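Local coordinates for monomethylamine methyltransferase mtmB1 (Methanosarcina barkeri, PDB 1NTH), which catalyses the transfer of the methyl group of monomethylamine to the corrinoid cofactor of its partner protein MtmC in methanogenesis, at the interface of chains A and B and the interface of chains A and C. Numbering follows the deposited sequence. Chains: chain A/B/C, Monomethylamine methyltransferase mtmB1.

Contact 1: the interface of chains A and B. Residues chain A 145, 149, 193-194, 432-433; chain B 137, 164-165, 178.
B:Arg165 reaches across to A:Met193, joining two copies of this TIM-barrel methyltransferase at a two-fold interface of its dimer of trimers. The bond runs from NH1 of the guanidinium to the backbone carbonyl oxygen O of A:Met193, 3.0 Å long. It lies close to the guanidinium plane and lands on a lone pair of the oxygen, with a C=O...N angle of 144°. A:Met193 is the last residue of helix 174-193, and its carbonyl dipole would favour a cationic partner.

On the tight side, methyl and thioether groups pack the arginine's stem and one face. CD2 of A:Leu149 sits over one face of the guanidinium, toward its rim, 3.7 Å from CZ of B:Arg165. SD of A:Met145 meets the aliphatic stem at CG of B:Arg165, also at 3.7 Å. The bend of that arginine at chi3 (60°) lets the stem lie by the sulfur while the head turns to the carbonyl. CE of A:Met193, at the end of a chain bent at its last torsion, packs on CG2 of B:Val164.

The side toward A:Lys432 and A:Thr433 is wetter. Water 1 lies at the guanidinium edge and links NE of B:Arg165 to the backbone O of A:Thr433. Water 2 joins the carboxylate OE2 of B:Glu137 to O of A:Lys432. The other oxygen, OE1 of B:Glu137, accepts the backbone N of B:Arg165 at 2.8 Å on its syn side. This second-shell bond helps place the arginine.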
# COMPACT_ATOMS: atom_id res chain seq x y z
N MET A 145 -6.22 25.13 9.13
CA MET A 145 -4.84 25.44 8.79
C MET A 145 -4.23 26.33 9.86
O MET A 145 -3.03 26.27 10.12
CB MET A 145 -4.75 26.12 7.42
CG MET A 145 -3.42 25.88 6.71
SD MET A 145 -3.25 26.73 5.13
CE MET A 145 -4.68 26.13 4.24
N LEU A 149 -0.52 25.32 11.19
CA LEU A 149 0.57 26.26 10.99
C LEU A 149 1.31 26.59 12.29
O LEU A 149 2.40 27.16 12.26
CB LEU A 149 0.05 27.55 10.35
CG LEU A 149 -0.35 27.45 8.87
CD1 LEU A 149 -1.10 28.70 8.44
CD2 LEU A 149 0.90 27.24 8.02
N MET A 193 -1.24 21.57 3.35
CA MET A 193 -0.93 22.93 2.90
C MET A 193 -0.05 23.66 3.90
O MET A 193 0.66 24.60 3.54
CB MET A 193 -2.22 23.71 2.65
CG MET A 193 -2.94 23.28 1.38
SD MET A 193 -4.34 24.33 0.98
CE MET A 193 -3.50 25.86 0.69
N ALA A 194 -0.08 23.21 5.15
CA ALA A 194 0.74 23.81 6.20
C ALA A 194 2.09 23.09 6.28
O ALA A 194 2.88 23.34 7.18
CB ALA A 194 0.03 23.73 7.54
N LYS A 432 -7.04 35.21 4.07
CA LYS A 432 -6.27 34.87 2.89
C LYS A 432 -4.91 34.24 3.17
O LYS A 432 -4.51 33.28 2.50
CB LYS A 432 -6.10 36.10 2.00
CG LYS A 432 -7.38 36.46 1.25
CD LYS A 432 -7.26 37.75 0.45
CE LYS A 432 -7.30 38.98 1.35
NZ LYS A 432 -7.39 40.24 0.56
N THR A 433 -4.20 34.75 4.17
CA THR A 433 -2.88 34.23 4.52
C THR A 433 -2.91 33.38 5.79
O THR A 433 -1.89 32.84 6.21
CB THR A 433 -1.88 35.37 4.71
OG1 THR A 433 -2.38 36.28 5.69
CG2 THR A 433 -1.65 36.10 3.40
N GLU B 137 -8.47 31.16 -5.33
CA GLU B 137 -8.24 30.18 -4.29
C GLU B 137 -9.48 29.82 -3.48
O GLU B 137 -9.73 28.64 -3.21
CB GLU B 137 -7.13 30.66 -3.34
CG GLU B 137 -6.65 29.58 -2.37
CD GLU B 137 -5.47 30.01 -1.50
OE1 GLU B 137 -4.99 29.16 -0.72
OE2 GLU B 137 -5.02 31.17 -1.60
N VAL B 164 -1.97 30.57 -3.41
CA VAL B 164 -1.96 29.45 -2.48
C VAL B 164 -1.55 30.09 -1.15
O VAL B 164 -0.51 30.75 -1.07
CB VAL B 164 -0.98 28.33 -2.93
CG1 VAL B 164 0.45 28.84 -2.97
CG2 VAL B 164 -1.11 27.14 -1.99
N ARG B 165 -2.38 29.90 -0.13
CA ARG B 165 -2.14 30.52 1.17
C ARG B 165 -2.02 32.03 0.99
O ARG B 165 -1.23 32.71 1.65
CB ARG B 165 -0.89 29.93 1.84
CG ARG B 165 -1.23 28.71 2.70
CD ARG B 165 -0.01 27.93 3.18
NE ARG B 165 0.89 28.72 4.01
CZ ARG B 165 1.96 28.22 4.62
NH1 ARG B 165 2.25 26.93 4.49
NH2 ARG B 165 2.75 29.00 5.34
N LEU B 178 4.46 24.36 -3.46
CA LEU B 178 3.25 24.17 -2.66
C LEU B 178 2.02 24.07 -3.56
O LEU B 178 1.17 23.20 -3.37
CB LEU B 178 3.09 25.34 -1.67
CG LEU B 178 1.83 25.30 -0.78
CD1 LEU B 178 1.84 24.03 0.06
CD2 LEU B 178 1.80 26.53 0.11
O HOH W 1 0.55 31.60 5.18
O HOH W 2 -6.14 33.16 0.01

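Contact 2: the interface of chains A and C. Residues chain A 149, 384, 433, 435-436; chain C 4-5.
Water 4 is held by both chains: by the hydroxyl OG1 of A:Thr435, the carbonyl O of A:Pro436 and the guanidinium NH1 of C:Arg4. OG1 of A:Thr435 is 2.6 Å from the water 4 oxygen. NH1 of C:Arg4 points to water 4, 3.2 Å from its oxygen, so the water is the polar link here. OG1 of A:Thr435 also pairs with the hydroxyl OG1 of A:Thr433 in its own chain at 2.8 Å, although which of the two donates is not settled. NH1 of C:Arg4 lies 3.1 Å from OG1 of A:Thr435, but the hydroxyl sits above the guanidinium face, a poor direction for a hydrogen bond.

The methyl of A:Thr435 works on a flat surface. Its chi1 of 53° sets OG1 between the backbone N and the carbonyl carbon, while CG2 stands anti to the carbonyl carbon. CG2 then lies over the centre of that same guanidinium face, 3.8 Å from CZ of C:Arg4. The same methyl touches CD of C:Lys5 at 3.7 Å, so both chain C residues pack on one small group.

The backbone of C:Arg4 is held separately. NH2 of A:Arg384 donates to the carbonyl O of C:Arg4 at 3.1 Å. The oxygen lies in the plane of the A:Arg384 guanidinium, but the donor stands well above the carbonyl plane and away from a lone pair.

C:Lys5 bends at its last two torsions (-68° and -64°), which curls its amine back. NZ of C:Lys5 reaches water 3, which in turn meets the backbone O of A:Leu149.

In the fold, C:Arg4 and C:Lys5 belong to the N-terminal segment of chain C, ahead of helix 9-18. They lie along the short strand 435-436 of chain A, which precedes its last helix, 438-454, while A:Arg384 projects from helix 380-393.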
# COMPACT_ATOMS: atom_id res chain seq x y z
N LEU A 149 -0.52 25.32 11.19
CA LEU A 149 0.57 26.26 10.99
C LEU A 149 1.31 26.59 12.29
O LEU A 149 2.40 27.16 12.26
CB LEU A 149 0.05 27.55 10.35
CG LEU A 149 -0.35 27.45 8.87
CD1 LEU A 149 -1.10 28.70 8.44
CD2 LEU A 149 0.90 27.24 8.02
N ARG A 384 -2.16 27.93 20.55
CA ARG A 384 -0.78 28.32 20.75
C ARG A 384 -0.55 28.63 22.23
O ARG A 384 0.46 28.22 22.81
CB ARG A 384 -0.44 29.57 19.92
CG ARG A 384 1.01 30.02 20.08
CD ARG A 384 1.23 31.43 19.58
NE ARG A 384 1.01 31.56 18.14
CZ ARG A 384 1.18 32.69 17.46
NH1 ARG A 384 1.56 33.79 18.09
NH2 ARG A 384 0.96 32.72 16.15
N THR A 433 -4.20 34.75 4.17
CA THR A 433 -2.88 34.23 4.52
C THR A 433 -2.91 33.38 5.79
O THR A 433 -1.89 32.84 6.21
CB THR A 433 -1.88 35.37 4.71
OG1 THR A 433 -2.38 36.28 5.69
CG2 THR A 433 -1.65 36.10 3.40
N THR A 435 -3.27 34.24 8.96
CA THR A 435 -2.40 34.78 9.99
C THR A 435 -3.20 35.70 10.91
O THR A 435 -4.10 36.42 10.47
CB THR A 435 -1.23 35.57 9.37
OG1 THR A 435 -1.75 36.55 8.46
CG2 THR A 435 -0.30 34.63 8.61
N PRO A 436 -2.88 35.69 12.22
CA PRO A 436 -3.60 36.54 13.17
C PRO A 436 -3.35 38.03 12.94
O PRO A 436 -2.31 38.42 12.42
CB PRO A 436 -3.07 36.07 14.52
CG PRO A 436 -1.67 35.66 14.20
CD PRO A 436 -1.85 34.89 12.90
N ARG C 4 3.89 36.35 14.56
CA ARG C 4 2.69 36.33 13.74
C ARG C 4 2.30 34.88 13.44
O ARG C 4 1.15 34.48 13.61
CB ARG C 4 2.89 37.10 12.43
CG ARG C 4 1.60 37.29 11.65
CD ARG C 4 1.73 38.27 10.50
NE ARG C 4 2.41 37.70 9.34
CZ ARG C 4 1.91 37.72 8.10
NH1 ARG C 4 0.73 38.27 7.87
NH2 ARG C 4 2.60 37.18 7.10
N LYS C 5 3.28 34.10 13.00
CA LYS C 5 3.06 32.69 12.69
C LYS C 5 4.39 31.97 12.81
O LYS C 5 5.44 32.59 12.71
CB LYS C 5 2.51 32.53 11.27
CG LYS C 5 3.47 32.98 10.17
CD LYS C 5 2.91 32.71 8.77
CE LYS C 5 2.82 31.22 8.46
NZ LYS C 5 4.16 30.56 8.43
O HOH W 3 3.72 28.02 10.05
O HOH W 4 -1.84 38.87 9.65

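The C-alpha centres of contact 1 and contact 2 are about 11 Å apart, and both use A:Leu149 and A:Thr433. Chain A therefore meets two different neighbours through adjoining stretches of surface: the segment after helix 140-148 and the segment between strands 429-430 and 435-436. Contact 1 belongs to a two-fold interface, whereas the interface of contact 2 is not an exact two-fold. That difference is in keeping with the known dimer of homotrimers, with contact 1 probably between trimers and contact 2 probably within one. The shared residues may couple the two kinds of interface in the hexamer.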